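Local coordinates for ABC transporter substrate-binding protein (Vibrio cholerae, PDB 3LKV) that probably binds a small solute, perhaps an amino acid such as the bound phenylalanine, and delivers it to an ABC transporter, at residues A9-S14 with A256-K261; D31-K36 with L44-K49; V94-T99 with Y244-Q249. All coordinates share one frame; numbering follows the deposited sequence.

Interaction 1: A9-S14 with A256-K261; sequences AKVAVS and AILEGK
A Schellman motif closes helix 243-258 just beyond Leu258, the residue that this last turn sets against Ala9 and Val11 of strand 9-15. Both methyls of Leu258 come down on one small knob: CD1 lies 3.7 Å from Ala9 CB and CD2 lies 3.9 Å from the same Ala9 CB. The more distant approach is to the valine, with Leu258 CD1 4.4 Å from Val11 CG2. With CG beside the backbone N and opposite the carbonyl carbon (chi1 -76°), the leucine carries its fork from the helix end to the strand. The setting is an open parallel sheet, as in periplasmic binding proteins, with the C-terminal end of a helix lying over its face. Val72 and Asp71 touch Leu258 as well, while Val11 leans on Val74 and Leu44, extending the apolar layer across the neighbouring strands. No hydrogen bond spans the two segments; the helix end is closed by its own backbone hydrogen bonds. There, at a phi of 100°, Gly260 takes the chain out of the helix, with Lys261 N reaching Ala256 O at 3.1 Å and Gly260 N reaching Ile257 O at 2.9 Å. Beyond the helix, Glu259 OE2 is hydrogen-bonded to Tyr38 OH.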
loop_
_atom_site.group_PDB
_atom_site.type_symbol
_atom_site.label_atom_id
_atom_site.label_comp_id
_atom_site.label_asym_id
_atom_site.label_seq_id
_atom_site.Cartn_x
_atom_site.Cartn_y
_atom_site.Cartn_z
ATOM N N ALA A 9 14.711 8.846 2.637
ATOM C CA ALA A 9 15.121 7.712 3.444
ATOM C C ALA A 9 14.725 6.415 2.734
ATOM O O ALA A 9 13.591 6.283 2.216
ATOM C CB ALA A 9 14.461 7.769 4.782
ATOM N N LYS A 10 15.628 5.460 2.730
ATOM C CA LYS A 10 15.350 4.164 2.132
ATOM C C LYS A 10 15.377 3.086 3.198
ATOM O O LYS A 10 16.392 2.829 3.799
ATOM C CB LYS A 10 16.351 3.863 1.034
ATOM C CG LYS A 10 16.024 2.606 0.178
ATOM C CD LYS A 10 16.821 2.654 -1.211
ATOM C CE LYS A 10 17.164 1.245 -1.808
ATOM N NZ LYS A 10 16.147 0.630 -2.745
ATOM N N VAL A 11 14.217 2.506 3.437
ATOM C CA VAL A 11 14.001 1.499 4.459
ATOM C C VAL A 11 13.544 0.226 3.742
ATOM O O VAL A 11 12.538 0.251 3.026
ATOM C CB VAL A 11 12.975 1.987 5.466
ATOM C CG1 VAL A 11 12.652 0.898 6.519
ATOM C CG2 VAL A 11 13.526 3.304 6.144
ATOM N N ALA A 12 14.272 -0.874 3.969
ATOM C CA ALA A 12 13.994 -2.135 3.320
ATOM C C ALA A 12 13.615 -3.163 4.380
ATOM O O ALA A 12 14.378 -3.383 5.316
ATOM C CB ALA A 12 15.242 -2.600 2.516
ATOM N N VAL A 13 12.450 -3.763 4.198
ATOM C CA VAL A 13 11.808 -4.585 5.172
ATOM C C VAL A 13 11.710 -6.008 4.677
ATOM O O VAL A 13 11.132 -6.260 3.618
ATOM C CB VAL A 13 10.383 -4.110 5.472
ATOM C CG1 VAL A 13 9.777 -4.994 6.563
ATOM C CG2 VAL A 13 10.355 -2.620 5.879
ATOM N N SER A 14 12.304 -6.930 5.419
ATOM C CA SER A 14 12.240 -8.327 5.119
ATOM C C SER A 14 11.471 -9.082 6.201
ATOM O O SER A 14 11.764 -8.953 7.388
ATOM C CB SER A 14 13.653 -8.844 5.095
ATOM O OG SER A 14 13.705 -10.233 4.770
ATOM N N ALA A 256 15.512 7.169 14.654
ATOM C CA ALA A 256 16.697 7.603 15.394
ATOM C C ALA A 256 17.923 7.265 14.554
ATOM O O ALA A 256 18.840 8.060 14.436
ATOM C CB ALA A 256 16.747 6.943 16.805
ATOM N N ILE A 257 17.915 6.127 13.889
ATOM C CA ILE A 257 19.089 5.747 13.098
ATOM C C ILE A 257 19.244 6.671 11.896
ATOM O O ILE A 257 20.345 7.108 11.537
ATOM C CB ILE A 257 19.007 4.258 12.673
ATOM C CG1 ILE A 257 19.184 3.403 13.932
ATOM C CG2 ILE A 257 20.040 3.891 11.583
ATOM C CD1 ILE A 257 18.869 1.916 13.821
ATOM N N LEU A 258 18.131 6.962 11.260
ATOM C CA LEU A 258 18.146 7.817 10.076
ATOM C C LEU A 258 18.711 9.192 10.429
ATOM O O LEU A 258 19.300 9.830 9.605
ATOM C CB LEU A 258 16.715 7.960 9.498
ATOM C CG LEU A 258 16.184 6.736 8.711
ATOM C CD1 LEU A 258 14.752 6.927 8.371
ATOM C CD2 LEU A 258 16.989 6.478 7.436
ATOM N N GLU A 259 18.529 9.612 11.658
ATOM C CA GLU A 259 19.006 10.872 12.139
ATOM C C GLU A 259 20.422 10.818 12.687
ATOM O O GLU A 259 20.878 11.751 13.306
ATOM C CB GLU A 259 18.021 11.404 13.213
ATOM C CG GLU A 259 16.769 11.942 12.523
ATOM C CD GLU A 259 15.488 11.880 13.358
ATOM O OE1 GLU A 259 15.584 11.900 14.634
ATOM O OE2 GLU A 259 14.398 11.823 12.682
ATOM N N GLY A 260 21.125 9.736 12.428
ATOM C CA GLY A 260 22.507 9.657 12.761
ATOM C C GLY A 260 22.860 8.912 14.035
ATOM O O GLY A 260 24.003 8.976 14.435
ATOM N N LYS A 261 21.921 8.211 14.680
ATOM C CA LYS A 261 22.307 7.366 15.794
ATOM C C LYS A 261 22.947 6.101 15.296
ATOM O O LYS A 261 22.517 5.582 14.265
ATOM C CB LYS A 261 21.121 7.013 16.684
ATOM C CG LYS A 261 20.718 8.163 17.635
ATOM C CD LYS A 261 21.720 8.393 18.763
ATOM C CE LYS A 261 21.633 7.259 19.880
ATOM N NZ LYS A 261 22.750 7.275 20.908
#

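Interaction 2: D31-K36 with L44-K49; sequences DGLKAK and LEFDYK. With ZN (zinc ion), chain C.
Leu33 reaches from its helix toward Leu44 and Phe46. Leu33 CB already stands 4.3 Å from Leu44 CD2. From there CG swings beside the backbone N (chi1 -77°) and the chain forks: the CD1 branch bends to the strand, while CD2 turns from it. At the tip, Leu33 CD1 lies 4.2 Å from Leu44 CD2 and, obliquely to the ring, 4.2 Å from Phe46 CE1. The two leucines cross at about a right angle. This is the helix-to-second-strand packing of a beta-alpha-beta unit made of strand 9-15, helix 20-35 and strand 44-50; Ala251 and Val254 of helix 243-258 also touch Leu33. The other face of the strand is polar and binds zinc. Glu45, extended beyond CG, gives one oxygen, OE2, at 2.0 Å from the zinc, whereas Asp47 grips the same ion with both, OD1 at 1.9 Å and OD2 at 2.2 Å. Glu45 and Asp47 of the second subunit complete the site, so the metal bridges strand 44-50 of the two subunits. Lys10 NZ is hydrogen-bonded to both Glu45 OE2 and Asp47 OD2, and its positive charge, with that of the zinc, probably offsets the repulsion between the gathered carboxylates.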
loop_
_atom_site.group_PDB
_atom_site.type_symbol
_atom_site.label_atom_id
_atom_site.label_comp_id
_atom_site.label_asym_id
_atom_site.label_seq_id
_atom_site.Cartn_x
_atom_site.Cartn_y
_atom_site.Cartn_z
ATOM N N ASP A 31 3.040 3.249 9.701
ATOM C CA ASP A 31 2.270 4.357 10.305
ATOM C C ASP A 31 3.132 5.138 11.290
ATOM O O ASP A 31 3.070 6.359 11.351
ATOM C CB ASP A 31 1.017 3.844 11.018
ATOM C CG ASP A 31 0.026 3.117 10.065
ATOM O OD1 ASP A 31 0.190 3.211 8.827
ATOM O OD2 ASP A 31 -0.916 2.459 10.581
ATOM N N GLY A 32 3.982 4.439 12.031
ATOM C CA GLY A 32 4.868 5.123 12.962
ATOM C C GLY A 32 5.883 5.989 12.222
ATOM O O GLY A 32 6.205 7.096 12.671
ATOM N N LEU A 33 6.380 5.502 11.087
ATOM C CA LEU A 33 7.319 6.321 10.273
ATOM C C LEU A 33 6.605 7.577 9.748
ATOM O O LEU A 33 7.125 8.675 9.843
ATOM C CB LEU A 33 7.894 5.518 9.122
ATOM C CG LEU A 33 8.995 4.544 9.542
ATOM C CD1 LEU A 33 9.361 3.672 8.395
ATOM C CD2 LEU A 33 10.208 5.358 10.060
ATOM N N LYS A 34 5.371 7.419 9.305
ATOM C CA LYS A 34 4.577 8.575 8.899
ATOM C C LYS A 34 4.464 9.606 10.023
ATOM O O LYS A 34 4.725 10.765 9.794
ATOM C CB LYS A 34 3.168 8.133 8.501
ATOM C CG LYS A 34 2.312 9.254 7.849
ATOM C CD LYS A 34 1.172 8.578 7.024
ATOM C CE LYS A 34 0.511 9.510 6.008
ATOM N NZ LYS A 34 -0.042 10.713 6.685
ATOM N N ALA A 35 4.087 9.176 11.220
ATOM C CA ALA A 35 3.993 10.101 12.349
ATOM C C ALA A 35 5.354 10.758 12.651
ATOM O O ALA A 35 5.400 11.861 13.134
ATOM C CB ALA A 35 3.379 9.391 13.619
ATOM N N LYS A 36 6.471 10.117 12.314
ATOM C CA LYS A 36 7.799 10.746 12.490
ATOM C C LYS A 36 8.214 11.640 11.316
ATOM O O LYS A 36 9.349 12.081 11.277
ATOM C CB LYS A 36 8.898 9.675 12.661
ATOM C CG LYS A 36 8.798 8.757 13.905
ATOM C CD LYS A 36 9.103 9.557 15.139
ATOM C CE LYS A 36 9.329 8.686 16.338
ATOM N NZ LYS A 36 10.134 9.474 17.311
ATOM N N LEU A 44 10.126 8.965 1.725
ATOM C CA LEU A 44 10.358 7.618 2.251
ATOM C C LEU A 44 10.139 6.648 1.115
ATOM O O LEU A 44 9.099 6.703 0.487
ATOM C CB LEU A 44 9.379 7.270 3.398
ATOM C CG LEU A 44 9.423 5.820 3.872
ATOM C CD1 LEU A 44 10.754 5.445 4.511
ATOM C CD2 LEU A 44 8.231 5.542 4.856
ATOM N N GLU A 45 11.124 5.798 0.857
ATOM C CA GLU A 45 11.005 4.652 -0.041
ATOM C C GLU A 45 11.006 3.459 0.941
ATOM O O GLU A 45 11.979 3.221 1.652
ATOM C CB GLU A 45 12.187 4.570 -1.025
ATOM C CG GLU A 45 12.194 3.296 -1.924
ATOM C CD GLU A 45 13.492 3.132 -2.764
ATOM O OE1 GLU A 45 14.313 4.051 -2.755
ATOM O OE2 GLU A 45 13.684 2.094 -3.472
ATOM N N PHE A 46 9.911 2.729 0.952
ATOM C CA PHE A 46 9.692 1.652 1.911
ATOM C C PHE A 46 9.560 0.391 1.039
ATOM O O PHE A 46 8.554 0.164 0.428
ATOM C CB PHE A 46 8.402 1.981 2.656
ATOM C CG PHE A 46 8.042 1.055 3.732
ATOM C CD1 PHE A 46 8.495 1.248 5.012
ATOM C CD2 PHE A 46 7.155 0.006 3.493
ATOM C CE1 PHE A 46 8.089 0.413 6.055
ATOM C CE2 PHE A 46 6.748 -0.843 4.537
ATOM C CZ PHE A 46 7.201 -0.631 5.806
ATOM N N ASP A 47 10.605 -0.378 0.939
ATOM C CA ASP A 47 10.576 -1.602 0.137
ATOM C C ASP A 47 10.360 -2.760 1.102
ATOM O O ASP A 47 10.815 -2.730 2.235
ATOM C CB ASP A 47 11.924 -1.799 -0.550
ATOM C CG ASP A 47 12.194 -0.762 -1.629
ATOM O OD1 ASP A 47 11.238 -0.354 -2.289
ATOM O OD2 ASP A 47 13.362 -0.379 -1.850
ATOM N N TYR A 48 9.740 -3.800 0.597
ATOM C CA TYR A 48 9.192 -4.871 1.367
ATOM C C TYR A 48 9.323 -6.174 0.553
ATOM O O TYR A 48 8.985 -6.227 -0.618
ATOM C CB TYR A 48 7.719 -4.553 1.631
ATOM C CG TYR A 48 7.000 -5.761 2.063
ATOM C CD1 TYR A 48 7.408 -6.441 3.217
ATOM C CD2 TYR A 48 5.992 -6.318 1.281
ATOM C CE1 TYR A 48 6.794 -7.625 3.608
ATOM C CE2 TYR A 48 5.370 -7.514 1.666
ATOM C CZ TYR A 48 5.793 -8.153 2.820
ATOM O OH TYR A 48 5.160 -9.319 3.225
ATOM N N LYS A 49 9.795 -7.236 1.181
ATOM C CA LYS A 49 9.820 -8.564 0.569
ATOM C C LYS A 49 9.440 -9.612 1.625
ATOM O O LYS A 49 9.915 -9.532 2.783
ATOM C CB LYS A 49 11.205 -8.889 0.016
ATOM C CG LYS A 49 11.649 -8.209 -1.330
ATOM C CD LYS A 49 10.702 -8.541 -2.526
ATOM C CE LYS A 49 11.264 -8.103 -3.956
ATOM N NZ LYS A 49 12.533 -8.891 -4.237
HETATM ZN ZN ZN C . 12.410 0.545 -3.553
#

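Interaction 3: V94-T99 with Y244-Q249; sequences VFTAVT and YQIGVQ. With PHE (phenylalanine), chain B.
Flat groups flank the meeting of Thr96 with Ile246 but do not stack in it: on the helix, the Tyr244 ring has Gln245 NE2 at its edge, in the ring plane, and beyond the strand the carboxylate of the bound phenylalanine takes an N-H from Thr99. Between them the touch itself is small. Ile246 CG2 comes to 3.4 Å from Thr96 OG1, the two side chains crossing at a slant, and the same methyl, Ile246 CG2, lies 4.4 Å from Ala97 N. Thr96 holds OG1 opposite its backbone N (chi1 -169°), which brings the hydroxyl to the helix; there it is hydrogen-bonded to Thr250 OG1, one turn beyond Ile246, so the oxygen beside the methyl has a polar partner. The fold is that of a two-lobed periplasmic binding protein, in which strand 93-98 leads to the ligand cleft and helix 243-258 packs on the sheet. The chain turns a corner at Ala97, which takes up a left-handed backbone conformation, and Ala97, Val98 and Thr99 line the pocket. Ala97 O accepts from the ligand N at 2.9 Å, and Thr99 OG1 receives a second bond from that ligand N at 2.8 Å. Thr99 N, in turn, gives its hydrogen to the ligand O at 3.0 Å, with an N-H...O angle of 156°. One threonine therefore holds the amino and the carboxylate ends of the ligand together, its OG1 lying beside its own backbone N. Thr78 OG1, Asp122 OD2 and Asn203 ND2 supply further hydrogen bonds to the phenylalanine.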
loop_
_atom_site.group_PDB
_atom_site.type_symbol
_atom_site.label_atom_id
_atom_site.label_comp_id
_atom_site.label_asym_id
_atom_site.label_seq_id
_atom_site.Cartn_x
_atom_site.Cartn_y
_atom_site.Cartn_z
ATOM N N VAL A 94 17.485 -3.114 12.166
ATOM C CA VAL A 94 16.553 -3.058 13.283
ATOM C C VAL A 94 15.674 -4.281 13.160
ATOM O O VAL A 94 14.927 -4.421 12.198
ATOM C CB VAL A 94 15.655 -1.860 13.184
ATOM C CG1 VAL A 94 14.647 -1.910 14.322
ATOM C CG2 VAL A 94 16.525 -0.544 13.190
ATOM N N PHE A 95 15.781 -5.188 14.088
ATOM C CA PHE A 95 14.910 -6.343 14.038
ATOM C C PHE A 95 13.709 -6.011 14.875
ATOM O O PHE A 95 13.736 -5.090 15.723
ATOM C CB PHE A 95 15.581 -7.615 14.565
ATOM C CG PHE A 95 16.117 -7.487 15.984
ATOM C CD1 PHE A 95 15.267 -7.550 17.067
ATOM C CD2 PHE A 95 17.450 -7.327 16.209
ATOM C CE1 PHE A 95 15.742 -7.453 18.337
ATOM C CE2 PHE A 95 17.963 -7.226 17.504
ATOM C CZ PHE A 95 17.098 -7.288 18.559
ATOM N N THR A 96 12.639 -6.735 14.600
ATOM C CA THR A 96 11.404 -6.546 15.277
ATOM C C THR A 96 10.592 -7.822 15.325
ATOM O O THR A 96 10.717 -8.672 14.504
ATOM C CB THR A 96 10.637 -5.342 14.689
ATOM O OG1 THR A 96 9.550 -5.049 15.565
ATOM C CG2 THR A 96 10.109 -5.583 13.248
ATOM N N ALA A 97 9.818 -7.969 16.380
ATOM C CA ALA A 97 9.040 -9.143 16.661
ATOM C C ALA A 97 9.931 -10.352 16.684
ATOM O O ALA A 97 9.586 -11.425 16.157
ATOM C CB ALA A 97 7.854 -9.298 15.616
ATOM N N VAL A 98 11.100 -10.175 17.309
ATOM C CA VAL A 98 12.023 -11.304 17.514
ATOM C C VAL A 98 11.961 -11.793 18.971
ATOM O O VAL A 98 12.168 -11.030 19.928
ATOM C CB VAL A 98 13.445 -10.929 17.152
ATOM C CG1 VAL A 98 14.433 -11.967 17.736
ATOM C CG2 VAL A 98 13.565 -10.713 15.601
ATOM N N THR A 99 11.680 -13.069 19.145
ATOM C CA THR A 99 11.401 -13.633 20.449
ATOM C C THR A 99 12.614 -13.534 21.404
ATOM O O THR A 99 12.480 -13.061 22.546
ATOM C CB THR A 99 10.975 -15.111 20.281
ATOM O OG1 THR A 99 9.626 -15.156 19.736
ATOM C CG2 THR A 99 11.134 -15.885 21.591
ATOM N N TYR A 244 0.796 -4.386 16.315
ATOM C CA TYR A 244 0.730 -3.087 15.623
ATOM C C TYR A 244 1.557 -2.081 16.435
ATOM O O TYR A 244 2.361 -1.387 15.880
ATOM C CB TYR A 244 -0.715 -2.631 15.395
ATOM C CG TYR A 244 -0.821 -1.266 14.797
ATOM C CD1 TYR A 244 -0.781 -1.083 13.430
ATOM C CD2 TYR A 244 -0.964 -0.148 15.589
ATOM C CE1 TYR A 244 -0.865 0.188 12.859
ATOM C CE2 TYR A 244 -1.083 1.133 15.027
ATOM C CZ TYR A 244 -1.011 1.293 13.664
ATOM O OH TYR A 244 -1.106 2.559 13.095
ATOM N N GLN A 245 1.413 -2.066 17.757
ATOM C CA GLN A 245 2.154 -1.106 18.573
ATOM C C GLN A 245 3.627 -1.373 18.606
ATOM O O GLN A 245 4.437 -0.449 18.739
ATOM C CB GLN A 245 1.618 -1.038 20.017
ATOM C CG GLN A 245 0.222 -0.379 20.153
ATOM C CD GLN A 245 0.119 0.996 19.461
ATOM O OE1 GLN A 245 1.077 1.775 19.437
ATOM N NE2 GLN A 245 -1.035 1.265 18.883
ATOM N N ILE A 246 3.987 -2.638 18.561
ATOM C CA ILE A 246 5.411 -2.996 18.431
ATOM C C ILE A 246 5.967 -2.433 17.122
ATOM O O ILE A 246 7.065 -1.927 17.065
ATOM C CB ILE A 246 5.589 -4.540 18.414
ATOM C CG1 ILE A 246 5.292 -5.128 19.794
ATOM C CG2 ILE A 246 7.031 -4.941 17.897
ATOM C CD1 ILE A 246 5.206 -6.715 19.779
ATOM N N GLY A 247 5.205 -2.524 16.047
ATOM C CA GLY A 247 5.627 -1.896 14.801
ATOM C C GLY A 247 5.778 -0.386 14.971
ATOM O O GLY A 247 6.778 0.179 14.552
ATOM N N VAL A 248 4.802 0.261 15.609
ATOM C CA VAL A 248 4.909 1.690 15.878
ATOM C C VAL A 248 6.165 2.027 16.665
ATOM O O VAL A 248 6.903 2.957 16.318
ATOM C CB VAL A 248 3.634 2.255 16.571
ATOM C CG1 VAL A 248 3.822 3.767 16.990
ATOM C CG2 VAL A 248 2.411 2.072 15.643
ATOM N N GLN A 249 6.494 1.236 17.668
ATOM C CA GLN A 249 7.739 1.501 18.407
ATOM C C GLN A 249 8.975 1.207 17.594
ATOM O O GLN A 249 10.018 1.804 17.830
ATOM C CB GLN A 249 7.863 0.651 19.662
ATOM C CG GLN A 249 6.918 0.876 20.800
ATOM C CD GLN A 249 7.197 -0.161 21.926
ATOM O OE1 GLN A 249 8.340 -0.357 22.383
ATOM N NE2 GLN A 249 6.160 -0.846 22.326
HETATM N N PHE B . 8.551 -13.712 17.558
HETATM C CA PHE B . 8.534 -14.529 16.279
HETATM C C PHE B . 9.990 -14.661 15.756
HETATM O O PHE B . 10.923 -14.447 16.584
HETATM C CB PHE B . 7.573 -13.943 15.234
HETATM C CG PHE B . 6.105 -14.241 15.530
HETATM C CD1 PHE B . 5.591 -15.538 15.349
HETATM C CD2 PHE B . 5.259 -13.262 16.002
HETATM C CE1 PHE B . 4.296 -15.826 15.640
HETATM C CE2 PHE B . 3.956 -13.539 16.285
HETATM C CZ PHE B . 3.449 -14.811 16.122
HETATM O OXT PHE B . 10.282 -14.999 14.587
#

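From the N terminus, strand 9-15 opens the widest loop, which interaction 1 closes only when the chain reaches residues 256-261. Interactions 2 and 3 are both nested within it and follow one another without crossing. Interaction 2 closes first, after a connection of seven residues, within a local beta-alpha-beta unit. Interaction 3 then spans 144 residues, including most of the second lobe's sheet, before helix 243-258 returns to the first sheet. That helix serves interactions 1 and 3, and Ile257 CD1 packs on Val94 CG2 between them. Backbone hydrogen bonds between strands 9-15 and 44-50 join interactions 1 and 2, while a probable hydrogen bond between Asp31 OD2 and Tyr244 OH connects interactions 2 and 3.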